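Local structure of alpha-fucosidase (2EAB) at residues 18-23 against 376-381; 328-333 against 382-387; 429-434 against 771-776. The protein probably releases alpha-1,2-linked L-fucose from glycans by hydrolysis as a family 95 glycoside hydrolase, this chain being the catalytic portion of a longer protein. All blocks are in the same frame, centred on the assembly; numbering follows the deposited sequence.

Interaction 1 (18-23 against 376-381)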
loop_
_atom_site.group_PDB
_atom_site.type_symbol
_atom_site.label_atom_id
_atom_site.label_comp_id
_atom_site.label_asym_id
_atom_site.label_seq_id
_atom_site.Cartn_x
_atom_site.Cartn_y
_atom_site.Cartn_z
ATOM N N ASP A 18 -17.125 -15.201 0.379
ATOM C CA ASP A 18 -15.889 -15.435 -0.363
ATOM C C ASP A 18 -14.886 -16.154 0.526
ATOM O O ASP A 18 -14.523 -15.643 1.582
ATOM C CB ASP A 18 -15.285 -14.107 -0.831
ATOM C CG ASP A 18 -16.235 -13.298 -1.700
ATOM O OD1 ASP A 18 -16.914 -13.875 -2.578
ATOM O OD2 ASP A 18 -16.287 -12.066 -1.510
ATOM N N TRP A 19 -14.437 -17.329 0.086
ATOM C CA TRP A 19 -13.496 -18.143 0.850
ATOM C C TRP A 19 -12.222 -18.451 0.084
ATOM O O TRP A 19 -12.258 -18.789 -1.098
ATOM C CB TRP A 19 -14.118 -19.501 1.167
ATOM C CG TRP A 19 -15.135 -19.562 2.247
ATOM C CD1 TRP A 19 -15.803 -18.527 2.832
ATOM C CD2 TRP A 19 -15.640 -20.757 2.845
ATOM N NE1 TRP A 19 -16.679 -19.004 3.781
ATOM C CE2 TRP A 19 -16.600 -20.373 3.804
ATOM C CE3 TRP A 19 -15.362 -22.120 2.669
ATOM C CZ2 TRP A 19 -17.290 -21.304 4.586
ATOM C CZ3 TRP A 19 -16.047 -23.045 3.445
ATOM C CH2 TRP A 19 -16.996 -22.632 4.394
ATOM N N LEU A 20 -11.094 -18.363 0.784
ATOM C CA LEU A 20 -9.921 -19.161 0.433
ATOM C C LEU A 20 -10.049 -20.413 1.289
ATOM O O LEU A 20 -10.326 -20.312 2.478
ATOM C CB LEU A 20 -8.618 -18.452 0.794
ATOM C CG LEU A 20 -8.125 -17.271 -0.039
ATOM C CD1 LEU A 20 -8.966 -16.047 0.178
ATOM C CD2 LEU A 20 -6.674 -16.966 0.305
ATOM N N TRP A 21 -9.878 -21.589 0.695
ATOM C CA TRP A 21 -10.046 -22.823 1.460
ATOM C C TRP A 21 -9.144 -23.964 0.996
ATOM O O TRP A 21 -8.712 -24.003 -0.154
ATOM C CB TRP A 21 -11.520 -23.234 1.527
ATOM C CG TRP A 21 -12.113 -23.637 0.224
ATOM C CD1 TRP A 21 -12.522 -22.813 -0.787
ATOM C CD2 TRP A 21 -12.388 -24.974 -0.207
ATOM N NE1 TRP A 21 -13.028 -23.559 -1.827
ATOM C CE2 TRP A 21 -12.959 -24.888 -1.495
ATOM C CE3 TRP A 21 -12.204 -26.238 0.370
ATOM C CZ2 TRP A 21 -13.352 -26.021 -2.217
ATOM C CZ3 TRP A 21 -12.596 -27.365 -0.350
ATOM C CH2 TRP A 21 -13.160 -27.247 -1.630
ATOM N N TYR A 22 -8.847 -24.868 1.930
ATOM C CA TYR A 22 -7.830 -25.905 1.750
ATOM C C TYR A 22 -8.250 -27.172 2.463
ATOM O O TYR A 22 -8.842 -27.117 3.534
ATOM C CB TYR A 22 -6.464 -25.428 2.286
ATOM C CG TYR A 22 -6.080 -24.083 1.720
ATOM C CD1 TYR A 22 -5.252 -23.982 0.609
ATOM C CD2 TYR A 22 -6.605 -22.908 2.263
ATOM C CE1 TYR A 22 -4.936 -22.744 0.069
ATOM C CE2 TYR A 22 -6.310 -21.674 1.724
ATOM C CZ TYR A 22 -5.472 -21.599 0.634
ATOM O OH TYR A 22 -5.189 -20.368 0.100
ATOM N N LYS A 23 -7.917 -28.305 1.856
ATOM C CA LYS A 23 -8.297 -29.616 2.378
ATOM C C LYS A 23 -7.214 -30.239 3.265
ATOM O O LYS A 23 -7.307 -31.411 3.640
ATOM C CB LYS A 23 -8.639 -30.562 1.223
ATOM C CG LYS A 23 -9.835 -30.123 0.390
ATOM C CD LYS A 23 -10.242 -31.202 -0.600
ATOM C CE LYS A 23 -11.508 -30.822 -1.350
ATOM N NZ LYS A 23 -12.052 -31.974 -2.128
ATOM N N TYR A 376 -8.371 -10.213 -6.445
ATOM C CA TYR A 376 -8.884 -8.850 -6.373
ATOM C C TYR A 376 -9.446 -8.540 -4.981
ATOM O O TYR A 376 -9.084 -7.542 -4.344
ATOM C CB TYR A 376 -9.970 -8.612 -7.440
ATOM C CG TYR A 376 -10.644 -7.280 -7.231
ATOM C CD1 TYR A 376 -10.042 -6.106 -7.674
ATOM C CD2 TYR A 376 -11.839 -7.181 -6.520
ATOM C CE1 TYR A 376 -10.635 -4.873 -7.453
ATOM C CE2 TYR A 376 -12.435 -5.950 -6.284
ATOM C CZ TYR A 376 -11.825 -4.802 -6.748
ATOM O OH TYR A 376 -12.416 -3.590 -6.506
ATOM N N LYS A 377 -10.346 -9.407 -4.522
ATOM C CA LYS A 377 -11.038 -9.220 -3.255
ATOM C C LYS A 377 -10.077 -9.291 -2.074
ATOM O O LYS A 377 -10.265 -8.607 -1.068
ATOM C CB LYS A 377 -12.131 -10.274 -3.100
ATOM C CG LYS A 377 -13.318 -10.045 -4.016
ATOM C CD LYS A 377 -14.208 -11.272 -4.079
ATOM C CE LYS A 377 -15.450 -10.971 -4.892
ATOM N NZ LYS A 377 -16.386 -12.126 -4.929
ATOM N N TYR A 378 -9.048 -10.124 -2.209
ATOM C CA TYR A 378 -8.045 -10.306 -1.159
ATOM C C TYR A 378 -7.296 -9.012 -0.881
ATOM O O TYR A 378 -6.961 -8.733 0.267
ATOM C CB TYR A 378 -7.049 -11.380 -1.576
ATOM C CG TYR A 378 -6.299 -12.126 -0.483
ATOM C CD1 TYR A 378 -6.886 -12.441 0.749
ATOM C CD2 TYR A 378 -5.015 -12.587 -0.734
ATOM C CE1 TYR A 378 -6.174 -13.181 1.711
ATOM C CE2 TYR A 378 -4.308 -13.322 0.204
ATOM C CZ TYR A 378 -4.891 -13.620 1.415
ATOM O OH TYR A 378 -4.188 -14.374 2.326
ATOM N N GLY A 379 -7.027 -8.224 -1.922
ATOM C CA GLY A 379 -6.352 -6.945 -1.748
ATOM C C GLY A 379 -7.170 -6.000 -0.893
ATOM O O GLY A 379 -6.623 -5.228 -0.110
ATOM N N ARG A 380 -8.489 -6.053 -1.051
ATOM C CA ARG A 380 -9.375 -5.267 -0.208
ATOM C C ARG A 380 -9.358 -5.817 1.217
ATOM O O ARG A 380 -9.166 -5.070 2.172
ATOM C CB ARG A 380 -10.793 -5.234 -0.783
ATOM C CG ARG A 380 -10.872 -4.548 -2.146
ATOM C CD ARG A 380 -12.298 -4.310 -2.617
ATOM N NE ARG A 380 -12.975 -3.278 -1.839
ATOM C CZ ARG A 380 -13.862 -3.517 -0.876
ATOM N NH1 ARG A 380 -14.195 -4.764 -0.550
ATOM N NH2 ARG A 380 -14.428 -2.504 -0.245
ATOM N N TYR A 381 -9.538 -7.130 1.345
ATOM C CA TYR A 381 -9.478 -7.809 2.635
ATOM C C TYR A 381 -8.207 -7.452 3.416
ATOM O O TYR A 381 -8.267 -7.137 4.605
ATOM C CB TYR A 381 -9.572 -9.329 2.430
ATOM C CG TYR A 381 -9.330 -10.099 3.699
ATOM C CD1 TYR A 381 -10.363 -10.339 4.595
ATOM C CD2 TYR A 381 -8.051 -10.555 4.025
ATOM C CE1 TYR A 381 -10.136 -11.030 5.778
ATOM C CE2 TYR A 381 -7.812 -11.240 5.205
ATOM C CZ TYR A 381 -8.858 -11.474 6.075
ATOM O OH TYR A 381 -8.621 -12.148 7.246
#

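Interaction 2 (328-333 against 382-387). With CA (calcium ion), chain C.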
loop_
_atom_site.group_PDB
_atom_site.type_symbol
_atom_site.label_atom_id
_atom_site.label_comp_id
_atom_site.label_asym_id
_atom_site.label_seq_id
_atom_site.Cartn_x
_atom_site.Cartn_y
_atom_site.Cartn_z
ATOM N N SER A 328 -17.634 -6.426 7.629
ATOM C CA SER A 328 -18.478 -6.526 6.439
ATOM C C SER A 328 -18.965 -5.168 5.932
ATOM O O SER A 328 -19.192 -5.008 4.733
ATOM C CB SER A 328 -19.653 -7.488 6.659
ATOM O OG SER A 328 -20.567 -6.982 7.611
ATOM N N ALA A 329 -19.113 -4.196 6.830
ATOM C CA ALA A 329 -19.505 -2.843 6.429
ATOM C C ALA A 329 -18.541 -2.280 5.387
ATOM O O ALA A 329 -18.968 -1.601 4.446
ATOM C CB ALA A 329 -19.586 -1.923 7.630
ATOM N N ILE A 330 -17.249 -2.563 5.551
ATOM C CA ILE A 330 -16.250 -2.135 4.576
ATOM C C ILE A 330 -16.137 -3.136 3.426
ATOM O O ILE A 330 -16.140 -2.755 2.254
ATOM C CB ILE A 330 -14.855 -1.941 5.219
ATOM C CG1 ILE A 330 -14.927 -0.946 6.382
ATOM C CG2 ILE A 330 -13.842 -1.483 4.167
ATOM C CD1 ILE A 330 -13.754 -1.037 7.347
ATOM N N TYR A 331 -16.033 -4.420 3.763
ATOM C CA TYR A 331 -15.784 -5.437 2.751
ATOM C C TYR A 331 -16.891 -5.500 1.701
ATOM O O TYR A 331 -16.614 -5.649 0.517
ATOM C CB TYR A 331 -15.571 -6.814 3.391
ATOM C CG TYR A 331 -15.213 -7.878 2.382
ATOM C CD1 TYR A 331 -13.887 -8.074 1.981
ATOM C CD2 TYR A 331 -16.203 -8.672 1.803
ATOM C CE1 TYR A 331 -13.560 -9.035 1.040
ATOM C CE2 TYR A 331 -15.885 -9.640 0.863
ATOM C CZ TYR A 331 -14.561 -9.821 0.487
ATOM O OH TYR A 331 -14.220 -10.772 -0.447
ATOM N N ASP A 332 -18.143 -5.394 2.141
ATOM C CA ASP A 332 -19.267 -5.577 1.224
ATOM C C ASP A 332 -19.605 -4.349 0.368
ATOM O O ASP A 332 -20.558 -4.388 -0.413
ATOM C CB ASP A 332 -20.499 -6.114 1.968
ATOM C CG ASP A 332 -20.360 -7.584 2.348
ATOM O OD1 ASP A 332 -19.634 -8.326 1.648
ATOM O OD2 ASP A 332 -20.997 -8.001 3.341
ATOM N N ARG A 333 -18.811 -3.282 0.477
ATOM C CA ARG A 333 -19.040 -2.075 -0.329
ATOM C C ARG A 333 -18.855 -2.324 -1.821
ATOM O O ARG A 333 -19.492 -1.665 -2.644
ATOM C CB ARG A 333 -18.108 -0.948 0.105
ATOM C CG ARG A 333 -18.411 -0.380 1.469
ATOM C CD ARG A 333 -17.324 0.580 1.871
ATOM N NE ARG A 333 -17.541 1.142 3.198
ATOM C CZ ARG A 333 -16.710 1.992 3.791
ATOM N NH1 ARG A 333 -15.602 2.389 3.177
ATOM N NH2 ARG A 333 -16.986 2.453 5.003
ATOM N N LEU A 382 -7.066 -7.498 2.732
ATOM C CA LEU A 382 -5.770 -7.289 3.374
ATOM C C LEU A 382 -5.593 -5.851 3.836
ATOM O O LEU A 382 -4.859 -5.600 4.796
ATOM C CB LEU A 382 -4.619 -7.715 2.460
ATOM C CG LEU A 382 -4.492 -9.223 2.215
ATOM C CD1 LEU A 382 -3.499 -9.472 1.095
ATOM C CD2 LEU A 382 -4.088 -9.985 3.489
ATOM N N THR A 383 -6.270 -4.915 3.165
ATOM C CA THR A 383 -6.291 -3.527 3.621
ATOM C C THR A 383 -7.028 -3.430 4.960
ATOM O O THR A 383 -6.533 -2.822 5.908
ATOM C CB THR A 383 -6.963 -2.582 2.598
ATOM O OG1 THR A 383 -6.346 -2.720 1.314
ATOM C CG2 THR A 383 -6.834 -1.136 3.043
ATOM N N ILE A 384 -8.213 -4.037 5.029
ATOM C CA ILE A 384 -8.987 -4.058 6.268
ATOM C C ILE A 384 -8.183 -4.687 7.415
ATOM O O ILE A 384 -8.200 -4.186 8.535
ATOM C CB ILE A 384 -10.339 -4.792 6.082
ATOM C CG1 ILE A 384 -11.146 -4.154 4.942
ATOM C CG2 ILE A 384 -11.138 -4.802 7.390
ATOM C CD1 ILE A 384 -12.337 -4.987 4.491
ATOM N N GLY A 385 -7.473 -5.771 7.126
ATOM C CA GLY A 385 -6.690 -6.459 8.148
ATOM C C GLY A 385 -5.457 -5.721 8.645
ATOM O O GLY A 385 -5.039 -5.915 9.788
ATOM N N SER A 386 -4.871 -4.873 7.799
ATOM C CA SER A 386 -3.577 -4.239 8.112
ATOM C C SER A 386 -3.588 -2.723 8.313
ATOM O O SER A 386 -2.620 -2.168 8.836
ATOM C CB SER A 386 -2.537 -4.582 7.039
ATOM O OG SER A 386 -2.844 -3.966 5.802
ATOM N N SER A 387 -4.665 -2.063 7.895
ATOM C CA SER A 387 -4.696 -0.607 7.859
ATOM C C SER A 387 -6.090 -0.097 8.205
ATOM O O SER A 387 -6.945 0.051 7.329
ATOM C CB SER A 387 -4.264 -0.121 6.469
ATOM O OG SER A 387 -4.186 1.293 6.404
HETATM CA CA CA C . -0.979 -1.169 10.688
#

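Interaction 3 (429-434 against 771-776)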
loop_
_atom_site.group_PDB
_atom_site.type_symbol
_atom_site.label_atom_id
_atom_site.label_comp_id
_atom_site.label_asym_id
_atom_site.label_seq_id
_atom_site.Cartn_x
_atom_site.Cartn_y
_atom_site.Cartn_z
ATOM N N TYR A 429 -1.226 1.812 -0.977
ATOM C CA TYR A 429 -2.324 2.776 -0.948
ATOM C C TYR A 429 -2.787 3.224 -2.330
ATOM O O TYR A 429 -3.284 4.346 -2.501
ATOM C CB TYR A 429 -2.000 3.948 0.005
ATOM C CG TYR A 429 -1.950 3.451 1.430
ATOM C CD1 TYR A 429 -3.108 3.402 2.205
ATOM C CD2 TYR A 429 -0.767 2.960 1.980
ATOM C CE1 TYR A 429 -3.081 2.899 3.501
ATOM C CE2 TYR A 429 -0.732 2.458 3.272
ATOM C CZ TYR A 429 -1.890 2.429 4.025
ATOM O OH TYR A 429 -1.838 1.922 5.302
ATOM N N TRP A 430 -2.627 2.343 -3.318
ATOM C CA TRP A 430 -3.235 2.556 -4.631
ATOM C C TRP A 430 -4.701 2.134 -4.770
ATOM O O TRP A 430 -5.437 2.815 -5.474
ATOM C CB TRP A 430 -2.424 1.916 -5.758
ATOM C CG TRP A 430 -1.161 2.644 -6.108
ATOM C CD1 TRP A 430 -0.793 3.907 -5.732
ATOM C CD2 TRP A 430 -0.105 2.149 -6.937
ATOM N NE1 TRP A 430 0.447 4.216 -6.256
ATOM C CE2 TRP A 430 0.887 3.153 -7.002
ATOM C CE3 TRP A 430 0.100 0.949 -7.629
ATOM C CZ2 TRP A 430 2.075 2.986 -7.733
ATOM C CZ3 TRP A 430 1.280 0.785 -8.351
ATOM C CH2 TRP A 430 2.247 1.800 -8.399
ATOM N N PRO A 431 -5.131 1.000 -4.168
ATOM C CA PRO A 431 -6.561 0.661 -4.321
ATOM C C PRO A 431 -7.464 1.256 -3.249
ATOM O O PRO A 431 -8.677 1.065 -3.293
ATOM C CB PRO A 431 -6.563 -0.858 -4.177
ATOM C CG PRO A 431 -5.453 -1.124 -3.202
ATOM C CD PRO A 431 -4.401 -0.052 -3.433
ATOM N N THR A 432 -6.885 1.967 -2.296
ATOM C CA THR A 432 -7.596 2.309 -1.075
ATOM C C THR A 432 -8.836 3.163 -1.322
ATOM O O THR A 432 -9.851 2.991 -0.653
ATOM C CB THR A 432 -6.647 3.017 -0.099
ATOM O OG1 THR A 432 -5.387 2.330 -0.096
ATOM C CG2 THR A 432 -7.225 3.044 1.313
ATOM N N TYR A 433 -8.746 4.081 -2.277
ATOM C CA TYR A 433 -9.869 4.962 -2.565
ATOM C C TYR A 433 -10.799 4.403 -3.636
ATOM O O TYR A 433 -12.021 4.377 -3.452
ATOM C CB TYR A 433 -9.365 6.348 -2.956
ATOM C CG TYR A 433 -8.315 6.891 -2.019
ATOM C CD1 TYR A 433 -8.661 7.336 -0.746
ATOM C CD2 TYR A 433 -6.970 6.941 -2.399
ATOM C CE1 TYR A 433 -7.703 7.823 0.121
ATOM C CE2 TYR A 433 -5.999 7.432 -1.538
ATOM C CZ TYR A 433 -6.377 7.877 -0.285
ATOM O OH TYR A 433 -5.430 8.376 0.577
ATOM N N SER A 434 -10.226 3.944 -4.746
ATOM C CA SER A 434 -11.030 3.444 -5.861
ATOM C C SER A 434 -11.831 2.203 -5.467
ATOM O O SER A 434 -12.942 1.995 -5.970
ATOM C CB SER A 434 -10.162 3.178 -7.093
ATOM O OG SER A 434 -9.238 2.135 -6.846
ATOM N N GLY A 771 -1.503 -3.817 -5.453
ATOM C CA GLY A 771 -1.349 -3.402 -6.846
ATOM C C GLY A 771 -2.317 -4.107 -7.775
ATOM O O GLY A 771 -2.835 -3.506 -8.716
ATOM N N ASN A 772 -2.575 -5.382 -7.505
ATOM C CA ASN A 772 -3.546 -6.147 -8.282
ATOM C C ASN A 772 -4.946 -5.532 -8.177
ATOM O O ASN A 772 -5.596 -5.258 -9.192
ATOM C CB ASN A 772 -3.549 -7.615 -7.838
ATOM C CG ASN A 772 -4.570 -8.437 -8.579
ATOM O OD1 ASN A 772 -5.764 -8.350 -8.296
ATOM N ND2 ASN A 772 -4.111 -9.235 -9.537
ATOM N N THR A 773 -5.397 -5.295 -6.951
ATOM C CA THR A 773 -6.715 -4.704 -6.712
ATOM C C THR A 773 -6.826 -3.362 -7.426
ATOM O O THR A 773 -7.822 -3.086 -8.098
ATOM C CB THR A 773 -6.969 -4.549 -5.205
ATOM O OG1 THR A 773 -6.880 -5.842 -4.597
ATOM C CG2 THR A 773 -8.343 -3.954 -4.921
ATOM N N SER A 774 -5.788 -2.536 -7.313
ATOM C CA SER A 774 -5.789 -1.246 -7.982
ATOM C C SER A 774 -5.864 -1.408 -9.494
ATOM O O SER A 774 -6.608 -0.687 -10.162
ATOM C CB SER A 774 -4.547 -0.439 -7.615
ATOM O OG SER A 774 -4.531 0.793 -8.311
ATOM N N GLY A 775 -5.098 -2.354 -10.032
ATOM C CA GLY A 775 -5.040 -2.562 -11.477
ATOM C C GLY A 775 -6.376 -2.976 -12.064
ATOM O O GLY A 775 -6.789 -2.488 -13.116
ATOM N N VAL A 776 -7.066 -3.879 -11.376
ATOM C CA VAL A 776 -8.412 -4.269 -11.784
ATOM C C VAL A 776 -9.352 -3.059 -11.736
ATOM O O VAL A 776 -10.118 -2.826 -12.678
ATOM C CB VAL A 776 -8.950 -5.439 -10.940
ATOM C CG1 VAL A 776 -10.404 -5.730 -11.279
ATOM C CG2 VAL A 776 -8.099 -6.686 -11.165
HETATM O O HOH W 1 -7.082 2.239 -8.428
#

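Interaction 1 (18-23 against 376-381)
The seam between the N-terminal beta sandwich and the helical catalytic domain is bridged here by Asp18, just ahead of edge strand 19-22, and Leu20 within it, reaching Lys377 and Tyr378 of helix 365-386. Lys377 stretches out fully beyond CG and crosses the Asp18 side chain at about a right angle. Lys377 NZ forms a salt bridge with Asp18 OD1 at 3.0 Å, coming in from above the carboxylate, 47° out of its plane. The aliphatic part of the lysine runs by the other oxygen, with Lys377 CD 3.4 Å from Asp18 OD2. That oxygen is bonded to the hydroxyl of Tyr331, a second hold that should restrict rotation of the carboxylate. With an alanine here, the Lys377 ammonium would probably lose this counter-charge and the Tyr331 hydroxyl its partner. Two residues on from Asp18, Leu20 CD2 sits over a face of the Tyr378 ring in a CH-pi contact, 4.2 Å from the centroid and displaced toward the rim, nearest to Tyr378 CZ (4.0 Å). With CG anti to the backbone N (chi1 -155°), Tyr378 presents this face to the strand. A partly exposed salt bridge beside a buried CH-pi contact thus marks this sheet-to-helix domain interface.

Interaction 2 (328-333 against 382-387)
Ile384 pushes its terminal methyl into the last turn of helix 316-331, where Ile330 and Tyr331 receive it. Ile384 CD1 lies 3.8 Å from Ile330 CG2 and 3.9 Å from Tyr331 CB, and it also comes to 3.8 Å from the backbone N of Tyr331, so one methyl group fills the notch between two successive residues. The two isoleucines slide past each other in opposite directions, bringing Ile330 CG2 alongside Ile384 CG1 at 3.9 Å. An extended second torsion (chi2 167°) carries Ile384 CD1 that far across. Against the Tyr331 ring the same methyl stays at the edge, near the ring plane. No hydrogen bond joins the two segments, and all three touching residues are buried.

The next shell is polar. Arg380, one turn before Ile384, donates from NH2 to Ile330 O and from NH1 to Tyr331 O, tying down the carbonyls at the end of the helix that Ile384 packs on. In the same last turn of helix 365-386, Ser386 OG folds back to Leu382 O (2.8 Å), while Thr383 O accepts from both Ser386 N and Ser387 N as the helix ends. There Ser386 O binds the calcium ion at 2.7 Å, together with Leu393 O and Glu77 OE2. Helix 365-386 is thus flanked by helix 316-331 at Ile384 and by helix 767-780, whose Phe770 touches Thr383 and Ser386, while Gly385 is hydrogen-bonded through its backbone to Gly57, between strands 52-55 and 59-63.

Interaction 3 (429-434 against 771-776)
Ser774, Pro431 and Trp430 carry this contact, in which the loop following helix 424-428 lies against helix 767-780 within the helical catalytic domain, of the (alpha/alpha)6-barrel type found in family 95. The backbones come very near: Pro431 and Ser774 have their CA atoms only 4.2 Å apart, a closeness suited to a small residue on the helix.

Ser774 gives up the most surface. Its OG, anti to the backbone N (chi1 178°), rests against Trp430 CB at 3.5 Å, while Ser774 CB lies 3.7 Å from that same carbon. The hydroxyl meets its main partner beyond this contact, in the side-chain oxygen of Asn730, whose amide nitrogen also bonds to Gly771 O; one asparagine thereby grips the helix at two places, three residues apart.

Pro431 presents its CB to the backbone of the helix, 3.6 Å from Ser774 N. The same carbon touches Thr773 CG2 at 3.6 Å, so it is seated between two consecutive helix residues. Thr773 divides its work: the methyl turns to the proline, and OG1 bonds to Tyr376 O of helix 365-386.

Trp430 makes its closest contact through CB; Ser774 OG approaches the indole obliquely. These are van der Waals contacts, with no direct hydrogen bond between the segments, buried deep in the domain.

A single water supplies the polar bridge. It donates to Ser774 OG at 2.9 Å and to Ser434 OG at 2.7 Å, and the Ser434 hydroxyl is in turn hydrogen-bonded to Asp777 OD2.

Overall arrangement
From the N terminus, the chain lays down edge strand 19-22, builds the beta sandwich, and enters helix 316-331 before helix 365-386 returns to that strand, closing a loop of some 350 residues in interaction 1. Interaction 2 closes a much shorter one, and because 328-333 falls between the two segments of interaction 1 while 382-387 follows them, the two cross. Interaction 3 opens only afterwards and spans most of the catalytic domain. Helix 365-386 supplies a segment to each of the first two and touches 771-776 of the third, so it joins the sandwich, helix 316-331 and helix 767-780; Ser387 and Tyr429 connect interactions 2 and 3 through their hydroxyls.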